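Local coordinates for protein galactitol 1-phosphate 5-dehydrogenase (Escherichia coli, PDB 4UEJ) that oxidises galactitol 1-phosphate to D-tagatose 6-phosphate with NAD(+), as a homodimeric zinc-containing dehydrogenase of the alcohol dehydrogenase family, at residues V247-L258 and K275-S286; S187-L198 and G205-S213. All coordinates share one frame; numbering follows the deposited sequence.

Contact 1. Residues V247-L258 and K275-S286; sequences VEIAGPHAQLAL and KILRKELTVIGS
K279 reaches across to the C-terminal end of helix 240-249, where the last carbonyls have no further helical turn to supply N-H donors. Its extended chain carries NZ to V247 O and A250 O, both at 2.8 Å and each met in its carbonyl plane, with a weak third bond to E248 O. A lysine suits this place because its long arm ends in an ammonium able to serve several acceptors. A methionine in its place would probably leave the carbonyls of V247 and A250 without their shared donor and this helix end untied from 275-286. One turn earlier, K275 crosses E248 at about a right angle, and K275 NZ meets E248 OE1 on the syn side, tilted out of the carboxylate plane, at 2.6 Å, a salt bridge.

H253 and E280 lie side by side, their ring and carboxylate planes 89° apart. CB of E280 sits over one ring face, 3.9 Å from the H253 centroid, in a CH-pi contact; the polar ends turn to the second subunit, H253 NE2 to its Q102 and E280 OE2 to its H151. Between these polar patches, L281 presses CD2 on A250 CB (3.7 Å) and on A254 CB. Farther along, the side chains of L258 and V283 cross; V283 chi1 of 179° turns CG1 toward L258 CD1, 3.5 Å away.

Strands 255-258 and 282-285 run parallel, 21° apart, joined by bonds such as L256 N to T282 O and I284 N to L256 O. Strand 231-235 pairs with the other edge of 255-258, helix 143-155 packs on I284 and S286, and V283 pairs antiparallel with a strand of the second subunit, carrying the Rossmann sheet across the dimer interface.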
loop_
_atom_site.group_PDB
_atom_site.type_symbol
_atom_site.label_atom_id
_atom_site.label_comp_id
_atom_site.label_asym_id
_atom_site.label_seq_id
_atom_site.Cartn_x
_atom_site.Cartn_y
_atom_site.Cartn_z
ATOM N N VAL A 247 -10.687 0.161 0.919
ATOM C CA VAL A 247 -10.114 0.144 2.255
ATOM C C VAL A 247 -11.179 -0.193 3.285
ATOM O O VAL A 247 -10.943 -0.978 4.205
ATOM C CB VAL A 247 -9.462 1.494 2.601
ATOM C CG1 VAL A 247 -9.042 1.526 4.081
ATOM C CG2 VAL A 247 -8.261 1.722 1.694
ATOM N N GLU A 248 -12.367 0.382 3.122
ATOM C CA GLU A 248 -13.441 0.152 4.082
ATOM C C GLU A 248 -13.951 -1.293 4.096
ATOM O O GLU A 248 -14.321 -1.807 5.155
ATOM C CB GLU A 248 -14.608 1.114 3.821
ATOM C CG GLU A 248 -14.273 2.556 4.208
ATOM C CD GLU A 248 -14.107 2.733 5.713
ATOM O OE1 GLU A 248 -14.704 1.946 6.480
ATOM O OE2 GLU A 248 -13.387 3.658 6.138
ATOM N N ILE A 249 -13.968 -1.960 2.950
ATOM C CA ILE A 249 -14.516 -3.308 2.933
ATOM C C ILE A 249 -13.472 -4.368 3.167
ATOM O O ILE A 249 -13.813 -5.514 3.461
ATOM C CB ILE A 249 -15.245 -3.625 1.606
ATOM C CG1 ILE A 249 -14.254 -3.724 0.444
ATOM C CG2 ILE A 249 -16.331 -2.592 1.357
ATOM C CD1 ILE A 249 -14.903 -4.138 -0.859
ATOM N N ALA A 250 -12.196 -3.992 3.063
ATOM C CA ALA A 250 -11.129 -4.988 3.065
ATOM C C ALA A 250 -11.125 -5.844 4.329
ATOM O O ALA A 250 -11.414 -5.364 5.424
ATOM C CB ALA A 250 -9.776 -4.309 2.900
ATOM N N GLY A 251 -10.784 -7.113 4.166
ATOM C CA GLY A 251 -10.656 -8.008 5.296
ATOM C C GLY A 251 -9.239 -7.953 5.835
ATOM O O GLY A 251 -8.402 -7.180 5.354
ATOM N N PRO A 252 -8.958 -8.767 6.849
ATOM C CA PRO A 252 -7.640 -8.718 7.497
ATOM C C PRO A 252 -6.515 -9.104 6.529
ATOM O O PRO A 252 -6.620 -10.093 5.800
ATOM C CB PRO A 252 -7.765 -9.726 8.647
ATOM C CG PRO A 252 -8.987 -10.525 8.350
ATOM C CD PRO A 252 -9.893 -9.670 7.533
ATOM N N HIS A 253 -5.467 -8.286 6.527
ATOM C CA HIS A 253 -4.299 -8.453 5.663
ATOM C C HIS A 253 -4.631 -8.585 4.176
ATOM O O HIS A 253 -3.876 -9.215 3.436
ATOM C CB HIS A 253 -3.487 -9.672 6.106
ATOM C CG HIS A 253 -2.843 -9.506 7.446
ATOM N ND1 HIS A 253 -1.477 -9.447 7.610
ATOM C CD2 HIS A 253 -3.376 -9.365 8.683
ATOM C CE1 HIS A 253 -1.194 -9.293 8.891
ATOM N NE2 HIS A 253 -2.328 -9.242 9.564
ATOM N N ALA A 254 -5.729 -7.967 3.731
ATOM C CA ALA A 254 -6.065 -7.992 2.320
ATOM C C ALA A 254 -4.978 -7.331 1.519
ATOM O O ALA A 254 -4.265 -6.448 2.018
ATOM C CB ALA A 254 -7.423 -7.302 2.046
ATOM N N GLN A 255 -4.818 -7.812 0.296
ATOM C CA GLN A 255 -4.008 -7.130 -0.700
ATOM C C GLN A 255 -4.907 -6.233 -1.515
ATOM O O GLN A 255 -5.961 -6.662 -2.006
ATOM C CB GLN A 255 -3.299 -8.114 -1.619
ATOM C CG GLN A 255 -2.197 -8.919 -0.967
ATOM C CD GLN A 255 -1.741 -10.027 -1.875
ATOM O OE1 GLN A 255 -2.530 -10.906 -2.253
ATOM N NE2 GLN A 255 -0.484 -9.975 -2.274
ATOM N N LEU A 256 -4.504 -4.982 -1.685
ATOM C CA LEU A 256 -5.295 -4.042 -2.478
ATOM C C LEU A 256 -4.461 -3.473 -3.614
ATOM O O LEU A 256 -3.613 -2.601 -3.404
ATOM C CB LEU A 256 -5.838 -2.911 -1.603
ATOM C CG LEU A 256 -6.424 -1.669 -2.283
ATOM C CD1 LEU A 256 -7.465 -2.038 -3.339
ATOM C CD2 LEU A 256 -7.016 -0.751 -1.233
ATOM N N ALA A 257 -4.729 -3.966 -4.819
ATOM C CA ALA A 257 -3.994 -3.550 -6.012
ATOM C C ALA A 257 -4.691 -2.391 -6.692
ATOM O O ALA A 257 -5.868 -2.476 -7.062
ATOM C CB ALA A 257 -3.834 -4.703 -6.980
ATOM N N LEU A 258 -3.948 -1.307 -6.868
ATOM C CA LEU A 258 -4.503 -0.086 -7.425
ATOM C C LEU A 258 -4.149 -0.040 -8.894
ATOM O O LEU A 258 -2.983 0.065 -9.245
ATOM C CB LEU A 258 -3.953 1.145 -6.702
ATOM C CG LEU A 258 -4.203 1.228 -5.194
ATOM C CD1 LEU A 258 -3.492 2.448 -4.617
ATOM C CD2 LEU A 258 -5.686 1.275 -4.885
ATOM N N LYS A 275 -7.578 2.276 9.079
ATOM C CA LYS A 275 -7.908 0.902 8.731
ATOM C C LYS A 275 -6.822 0.272 7.878
ATOM O O LYS A 275 -6.629 -0.940 7.926
ATOM C CB LYS A 275 -9.255 0.828 8.004
ATOM C CG LYS A 275 -10.422 1.129 8.925
ATOM C CD LYS A 275 -11.772 0.905 8.239
ATOM C CE LYS A 275 -12.898 1.112 9.245
ATOM N NZ LYS A 275 -14.254 0.722 8.711
ATOM N N ILE A 276 -6.112 1.075 7.085
ATOM C CA ILE A 276 -4.995 0.506 6.338
ATOM C C ILE A 276 -3.999 -0.099 7.318
ATOM O O ILE A 276 -3.494 -1.203 7.104
ATOM C CB ILE A 276 -4.285 1.553 5.465
ATOM C CG1 ILE A 276 -5.258 2.133 4.450
ATOM C CG2 ILE A 276 -3.053 0.950 4.807
ATOM C CD1 ILE A 276 -4.703 3.316 3.700
ATOM N N LEU A 277 -3.725 0.634 8.401
ATOM C CA LEU A 277 -2.847 0.133 9.455
ATOM C C LEU A 277 -3.490 -1.003 10.239
ATOM O O LEU A 277 -2.916 -2.082 10.357
ATOM C CB LEU A 277 -2.447 1.257 10.420
ATOM C CG LEU A 277 -1.334 2.174 9.900
ATOM C CD1 LEU A 277 -1.841 3.075 8.793
ATOM C CD2 LEU A 277 -0.752 2.998 11.050
ATOM N N ARG A 278 -4.684 -0.757 10.759
ATOM C CA ARG A 278 -5.323 -1.722 11.652
ATOM C C ARG A 278 -5.593 -3.076 11.005
ATOM O O ARG A 278 -5.472 -4.108 11.666
ATOM C CB ARG A 278 -6.615 -1.141 12.203
ATOM C CG ARG A 278 -6.382 -0.088 13.278
ATOM C CD ARG A 278 -7.717 0.434 13.776
ATOM N NE ARG A 278 -7.596 1.079 15.078
ATOM C CZ ARG A 278 -7.255 2.347 15.238
ATOM N NH1 ARG A 278 -6.995 3.091 14.175
ATOM N NH2 ARG A 278 -7.170 2.868 16.457
ATOM N N LYS A 279 -5.969 -3.071 9.728
ATOM C CA LYS A 279 -6.174 -4.312 8.997
ATOM C C LYS A 279 -4.874 -4.869 8.450
ATOM O O LYS A 279 -4.847 -5.966 7.904
ATOM C CB LYS A 279 -7.167 -4.111 7.840
ATOM C CG LYS A 279 -8.517 -3.564 8.278
ATOM C CD LYS A 279 -9.398 -3.326 7.058
ATOM C CE LYS A 279 -10.748 -2.766 7.472
ATOM N NZ LYS A 279 -11.699 -2.726 6.324
ATOM N N GLU A 280 -3.797 -4.102 8.604
ATOM C CA GLU A 280 -2.502 -4.443 8.016
ATOM C C GLU A 280 -2.642 -4.804 6.537
ATOM O O GLU A 280 -2.186 -5.846 6.085
ATOM C CB GLU A 280 -1.826 -5.560 8.817
ATOM C CG GLU A 280 -1.325 -5.016 10.173
ATOM C CD GLU A 280 -0.440 -5.981 10.963
ATOM O OE1 GLU A 280 -0.629 -7.208 10.898
ATOM O OE2 GLU A 280 0.466 -5.495 11.655
ATOM N N LEU A 281 -3.265 -3.903 5.795
ATOM C CA LEU A 281 -3.411 -4.081 4.362
ATOM C C LEU A 281 -2.056 -3.947 3.682
ATOM O O LEU A 281 -1.125 -3.337 4.220
ATOM C CB LEU A 281 -4.375 -3.052 3.787
ATOM C CG LEU A 281 -5.753 -3.006 4.434
ATOM C CD1 LEU A 281 -6.619 -2.003 3.705
ATOM C CD2 LEU A 281 -6.377 -4.404 4.409
ATOM N N THR A 282 -1.947 -4.548 2.514
ATOM C CA THR A 282 -0.838 -4.288 1.610
ATOM C C THR A 282 -1.424 -3.643 0.375
ATOM O O THR A 282 -2.230 -4.257 -0.320
ATOM C CB THR A 282 -0.112 -5.556 1.216
ATOM O OG1 THR A 282 0.439 -6.171 2.382
ATOM C CG2 THR A 282 1.007 -5.231 0.246
ATOM N N VAL A 283 -1.042 -2.402 0.125
ATOM C CA VAL A 283 -1.566 -1.654 -1.006
ATOM C C VAL A 283 -0.471 -1.672 -2.071
ATOM O O VAL A 283 0.658 -1.267 -1.812
ATOM C CB VAL A 283 -1.949 -0.218 -0.609
ATOM C CG1 VAL A 283 -2.468 0.556 -1.812
ATOM C CG2 VAL A 283 -2.998 -0.235 0.492
ATOM N N ILE A 284 -0.832 -2.151 -3.253
ATOM C CA ILE A 284 0.109 -2.449 -4.326
ATOM C C ILE A 284 -0.176 -1.529 -5.489
ATOM O O ILE A 284 -1.224 -1.632 -6.123
ATOM C CB ILE A 284 -0.031 -3.924 -4.769
ATOM C CG1 ILE A 284 0.248 -4.869 -3.593
ATOM C CG2 ILE A 284 0.839 -4.241 -5.990
ATOM C CD1 ILE A 284 -0.274 -6.287 -3.812
ATOM N N GLY A 285 0.730 -0.601 -5.763
ATOM C CA GLY A 285 0.554 0.246 -6.926
ATOM C C GLY A 285 0.898 -0.566 -8.151
ATOM O O GLY A 285 1.920 -1.272 -8.180
ATOM N N SER A 286 0.035 -0.490 -9.159
ATOM C CA SER A 286 0.269 -1.224 -10.383
ATOM C C SER A 286 0.322 -0.210 -11.509
ATOM O O SER A 286 -0.477 0.725 -11.558
ATOM C CB SER A 286 -0.826 -2.279 -10.627
ATOM O OG SER A 286 -0.467 -3.117 -11.718
HETATM O O HOH W 1 -1.496 -7.674 3.692
#

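Contact 2. Residues S187-L198 and G205-S213; sequences SVTAIDISSEKL and GAMQTFNSS
Strands 187-192 and 208-211 run parallel, joined by alternating backbone bonds: A190 N gives to Q208 O at 3.0 Å, F210 N to A190 O, and D192 N to F210 O. M207 N to V188 O and S212 N to D192 O continue the pattern on either side, while a water bridges V188 N and G205 O.

Among the polar side chains, Q208 NE2 gives a nearly straight bond (165°) to T189 OG1, lying in the amide plane. N211 OD1 accepts from S213 N at 2.9 Å in an Asx turn, and N211 ND2 gives to a second water, which also meets S195 OG. A second Asx turn has D192 OD2 taking S194 N from above the carboxylate plane; D192 OD1 accepts from A169 N.

The apolar contacts centre on F210. With T189 chi1 at -68°, the methyl CG2 stands anti to the backbone N and covers a face of the ring, 4.2 Å from the F210 centroid, whereas I191 CD1 comes at the edge, 3.9 Å from F210 CD2. On the other side of the sheet, L198 slides past T209 in the opposite direction, L198 CD2 touching T209 CB at 3.8 Å, and A190, small enough to pack on A201 of helix 196-203, also meets A206, CB to CB.

Apolar contacts on both faces of this beta-alpha-beta crossover are thus mixed with polar groups, whose amide and carboxylate fix the turns at the C-terminal strand ends, consistent with a Rossmann-type dinucleotide-binding fold.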
loop_
_atom_site.group_PDB
_atom_site.type_symbol
_atom_site.label_atom_id
_atom_site.label_comp_id
_atom_site.label_asym_id
_atom_site.label_seq_id
_atom_site.Cartn_x
_atom_site.Cartn_y
_atom_site.Cartn_z
ATOM N N SER A 187 -12.712 -17.377 -4.870
ATOM C CA SER A 187 -13.963 -16.717 -5.196
ATOM C C SER A 187 -13.664 -15.433 -5.957
ATOM O O SER A 187 -12.561 -14.891 -5.869
ATOM C CB SER A 187 -14.763 -16.399 -3.934
ATOM O OG SER A 187 -14.074 -15.425 -3.156
ATOM N N VAL A 188 -14.648 -14.945 -6.705
ATOM C CA VAL A 188 -14.527 -13.623 -7.300
ATOM C C VAL A 188 -15.802 -12.846 -7.032
ATOM O O VAL A 188 -16.904 -13.345 -7.276
ATOM C CB VAL A 188 -14.267 -13.697 -8.818
ATOM C CG1 VAL A 188 -14.088 -12.306 -9.385
ATOM C CG2 VAL A 188 -13.072 -14.575 -9.103
ATOM N N THR A 189 -15.639 -11.640 -6.499
ATOM C CA THR A 189 -16.743 -10.739 -6.206
ATOM C C THR A 189 -16.595 -9.516 -7.097
ATOM O O THR A 189 -15.485 -9.021 -7.256
ATOM C CB THR A 189 -16.733 -10.312 -4.725
ATOM O OG1 THR A 189 -17.037 -11.450 -3.906
ATOM C CG2 THR A 189 -17.744 -9.204 -4.466
ATOM N N ALA A 190 -17.684 -9.025 -7.676
ATOM C CA ALA A 190 -17.579 -7.827 -8.504
ATOM C C ALA A 190 -18.390 -6.683 -7.906
ATOM O O ALA A 190 -19.495 -6.890 -7.449
ATOM C CB ALA A 190 -18.042 -8.120 -9.936
ATOM N N ILE A 191 -17.827 -5.478 -7.920
ATOM C CA ILE A 191 -18.482 -4.313 -7.347
ATOM C C ILE A 191 -18.530 -3.172 -8.352
ATOM O O ILE A 191 -17.526 -2.860 -8.970
ATOM C CB ILE A 191 -17.756 -3.842 -6.064
ATOM C CG1 ILE A 191 -17.623 -5.000 -5.067
ATOM C CG2 ILE A 191 -18.478 -2.649 -5.463
ATOM C CD1 ILE A 191 -16.935 -4.615 -3.736
ATOM N N ASP A 192 -19.700 -2.553 -8.524
ATOM C CA ASP A 192 -19.837 -1.455 -9.482
ATOM C C ASP A 192 -21.008 -0.545 -9.129
ATOM O O ASP A 192 -21.936 -0.969 -8.440
ATOM C CB ASP A 192 -20.017 -1.995 -10.904
ATOM C CG ASP A 192 -19.720 -0.948 -11.964
ATOM O OD1 ASP A 192 -18.556 -0.513 -12.063
ATOM O OD2 ASP A 192 -20.645 -0.554 -12.703
ATOM N N ILE A 193 -20.953 0.701 -9.599
ATOM C CA ILE A 193 -22.008 1.683 -9.323
ATOM C C ILE A 193 -23.303 1.388 -10.077
ATOM O O ILE A 193 -24.376 1.818 -9.655
ATOM C CB ILE A 193 -21.566 3.129 -9.673
ATOM C CG1 ILE A 193 -21.552 3.346 -11.190
ATOM C CG2 ILE A 193 -20.208 3.450 -9.057
ATOM C CD1 ILE A 193 -21.511 4.799 -11.599
ATOM N N SER A 194 -23.206 0.669 -11.193
ATOM C CA SER A 194 -24.385 0.276 -11.963
ATOM C C SER A 194 -24.598 -1.226 -11.857
ATOM O O SER A 194 -23.710 -1.945 -11.410
ATOM C CB SER A 194 -24.247 0.684 -13.432
ATOM O OG SER A 194 -24.325 2.089 -13.584
ATOM N N SER A 195 -25.764 -1.703 -12.282
ATOM C CA SER A 195 -26.127 -3.110 -12.075
ATOM C C SER A 195 -26.089 -3.960 -13.340
ATOM O O SER A 195 -26.286 -5.183 -13.304
ATOM C CB SER A 195 -27.519 -3.193 -11.450
ATOM O OG SER A 195 -28.479 -2.541 -12.263
ATOM N N GLU A 196 -25.795 -3.298 -14.446
ATOM C CA GLU A 196 -25.946 -3.899 -15.748
ATOM C C GLU A 196 -24.836 -4.912 -16.008
ATOM O O GLU A 196 -25.068 -6.079 -16.358
ATOM C CB GLU A 196 -25.909 -2.816 -16.793
ATOM C CG GLU A 196 -27.271 -2.463 -17.211
ATOM C CD GLU A 196 -27.316 -1.573 -18.426
ATOM O OE1 GLU A 196 -26.242 -1.216 -18.941
ATOM O OE2 GLU A 196 -28.427 -1.326 -18.912
ATOM N N LYS A 197 -23.614 -4.439 -15.811
ATOM C CA LYS A 197 -22.423 -5.236 -16.021
ATOM C C LYS A 197 -22.282 -6.301 -14.940
ATOM O O LYS A 197 -21.504 -7.252 -15.069
ATOM C CB LYS A 197 -21.207 -4.309 -16.053
ATOM C CG LYS A 197 -21.311 -3.239 -17.146
ATOM C CD LYS A 197 -20.696 -1.909 -16.726
ATOM C CE LYS A 197 -20.641 -0.924 -17.901
ATOM N NZ LYS A 197 -19.869 0.312 -17.564
ATOM N N LEU A 198 -23.053 -6.146 -13.872
ATOM C CA LEU A 198 -22.956 -7.071 -12.756
ATOM C C LEU A 198 -23.524 -8.436 -13.135
ATOM O O LEU A 198 -22.940 -9.452 -12.782
ATOM C CB LEU A 198 -23.650 -6.496 -11.514
ATOM C CG LEU A 198 -22.874 -5.330 -10.862
ATOM C CD1 LEU A 198 -23.481 -4.889 -9.524
ATOM C CD2 LEU A 198 -21.399 -5.664 -10.683
ATOM N N GLY A 205 -18.216 -15.507 -14.156
ATOM C CA GLY A 205 -17.746 -16.285 -13.029
ATOM C C GLY A 205 -17.720 -15.612 -11.669
ATOM O O GLY A 205 -17.328 -16.253 -10.694
ATOM N N ALA A 206 -18.131 -14.349 -11.567
ATOM C CA ALA A 206 -18.236 -13.750 -10.232
ATOM C C ALA A 206 -19.349 -14.475 -9.483
ATOM O O ALA A 206 -20.420 -14.700 -10.030
ATOM C CB ALA A 206 -18.505 -12.243 -10.306
ATOM N N MET A 207 -19.085 -14.883 -8.249
ATOM C CA MET A 207 -20.084 -15.647 -7.511
ATOM C C MET A 207 -21.063 -14.718 -6.805
ATOM O O MET A 207 -22.154 -15.135 -6.411
ATOM C CB MET A 207 -19.414 -16.606 -6.531
ATOM C CG MET A 207 -18.259 -16.029 -5.736
ATOM S SD MET A 207 -18.786 -15.238 -4.201
ATOM C CE MET A 207 -19.608 -16.594 -3.381
ATOM N N GLN A 208 -20.681 -13.452 -6.669
ATOM C CA GLN A 208 -21.599 -12.430 -6.184
ATOM C C GLN A 208 -21.176 -11.040 -6.638
ATOM O O GLN A 208 -20.015 -10.822 -6.994
ATOM C CB GLN A 208 -21.680 -12.469 -4.669
ATOM C CG GLN A 208 -20.388 -12.048 -4.012
ATOM C CD GLN A 208 -20.385 -12.333 -2.531
ATOM O OE1 GLN A 208 -21.434 -12.615 -1.936
ATOM N NE2 GLN A 208 -19.206 -12.275 -1.923
ATOM N N THR A 209 -22.139 -10.121 -6.629
ATOM C CA THR A 209 -21.934 -8.739 -7.040
ATOM C C THR A 209 -22.578 -7.773 -6.049
ATOM O O THR A 209 -23.658 -8.036 -5.516
ATOM C CB THR A 209 -22.518 -8.459 -8.439
ATOM O OG1 THR A 209 -23.925 -8.747 -8.451
ATOM C CG2 THR A 209 -21.828 -9.312 -9.498
ATOM N N PHE A 210 -21.904 -6.657 -5.797
ATOM C CA PHE A 210 -22.450 -5.586 -4.979
ATOM C C PHE A 210 -22.616 -4.321 -5.816
ATOM O O PHE A 210 -21.666 -3.855 -6.454
ATOM C CB PHE A 210 -21.534 -5.279 -3.783
ATOM C CG PHE A 210 -21.193 -6.479 -2.939
ATOM C CD1 PHE A 210 -22.105 -7.509 -2.751
ATOM C CD2 PHE A 210 -19.964 -6.558 -2.299
ATOM C CE1 PHE A 210 -21.786 -8.605 -1.959
ATOM C CE2 PHE A 210 -19.637 -7.649 -1.505
ATOM C CZ PHE A 210 -20.554 -8.673 -1.334
ATOM N N ASN A 211 -23.819 -3.771 -5.805
ATOM C CA ASN A 211 -24.091 -2.471 -6.396
ATOM C C ASN A 211 -23.773 -1.385 -5.382
ATOM O O ASN A 211 -24.491 -1.234 -4.400
ATOM C CB ASN A 211 -25.555 -2.381 -6.829
ATOM C CG ASN A 211 -25.856 -1.135 -7.636
ATOM O OD1 ASN A 211 -25.413 -0.037 -7.305
ATOM N ND2 ASN A 211 -26.626 -1.301 -8.707
ATOM N N SER A 212 -22.710 -0.624 -5.610
ATOM C CA SER A 212 -22.235 0.286 -4.570
ATOM C C SER A 212 -23.112 1.531 -4.440
ATOM O O SER A 212 -22.930 2.337 -3.526
ATOM C CB SER A 212 -20.786 0.684 -4.834
ATOM O OG SER A 212 -20.667 1.417 -6.035
ATOM N N SER A 213 -24.069 1.682 -5.345
ATOM C CA SER A 213 -25.023 2.777 -5.241
ATOM C C SER A 213 -26.212 2.347 -4.384
ATOM O O SER A 213 -27.077 3.156 -4.047
ATOM C CB SER A 213 -25.489 3.223 -6.630
ATOM O OG SER A 213 -26.344 2.261 -7.224
HETATM O O HOH W 2 -16.212 -16.897 -8.115
HETATM O O HOH W 3 -28.303 0.004 -11.179
#

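Overall arrangement
Both contacts belong to one six-stranded parallel sheet, the Rossmann-type core of the zinc-binding dehydrogenase domain, and join its strands in pairs at opposite ends. Contact 2 comes first along the chain and holds edge strand 208-211 to 187-192; contact 1 follows and holds 255-258 to 282-285, outermost within the chain. Strands 163-167 and 231-235 fill the middle. The centres of the two contacts lie about 19 Å apart, yet the two meet where I249 CD1 packs on I191 CD1 at 3.6 Å. The two ends differ in surroundings: contact 1 faces the second subunit, continuing the sheet through the dimer, whereas no other chain of the assembly touches the segments of contact 2.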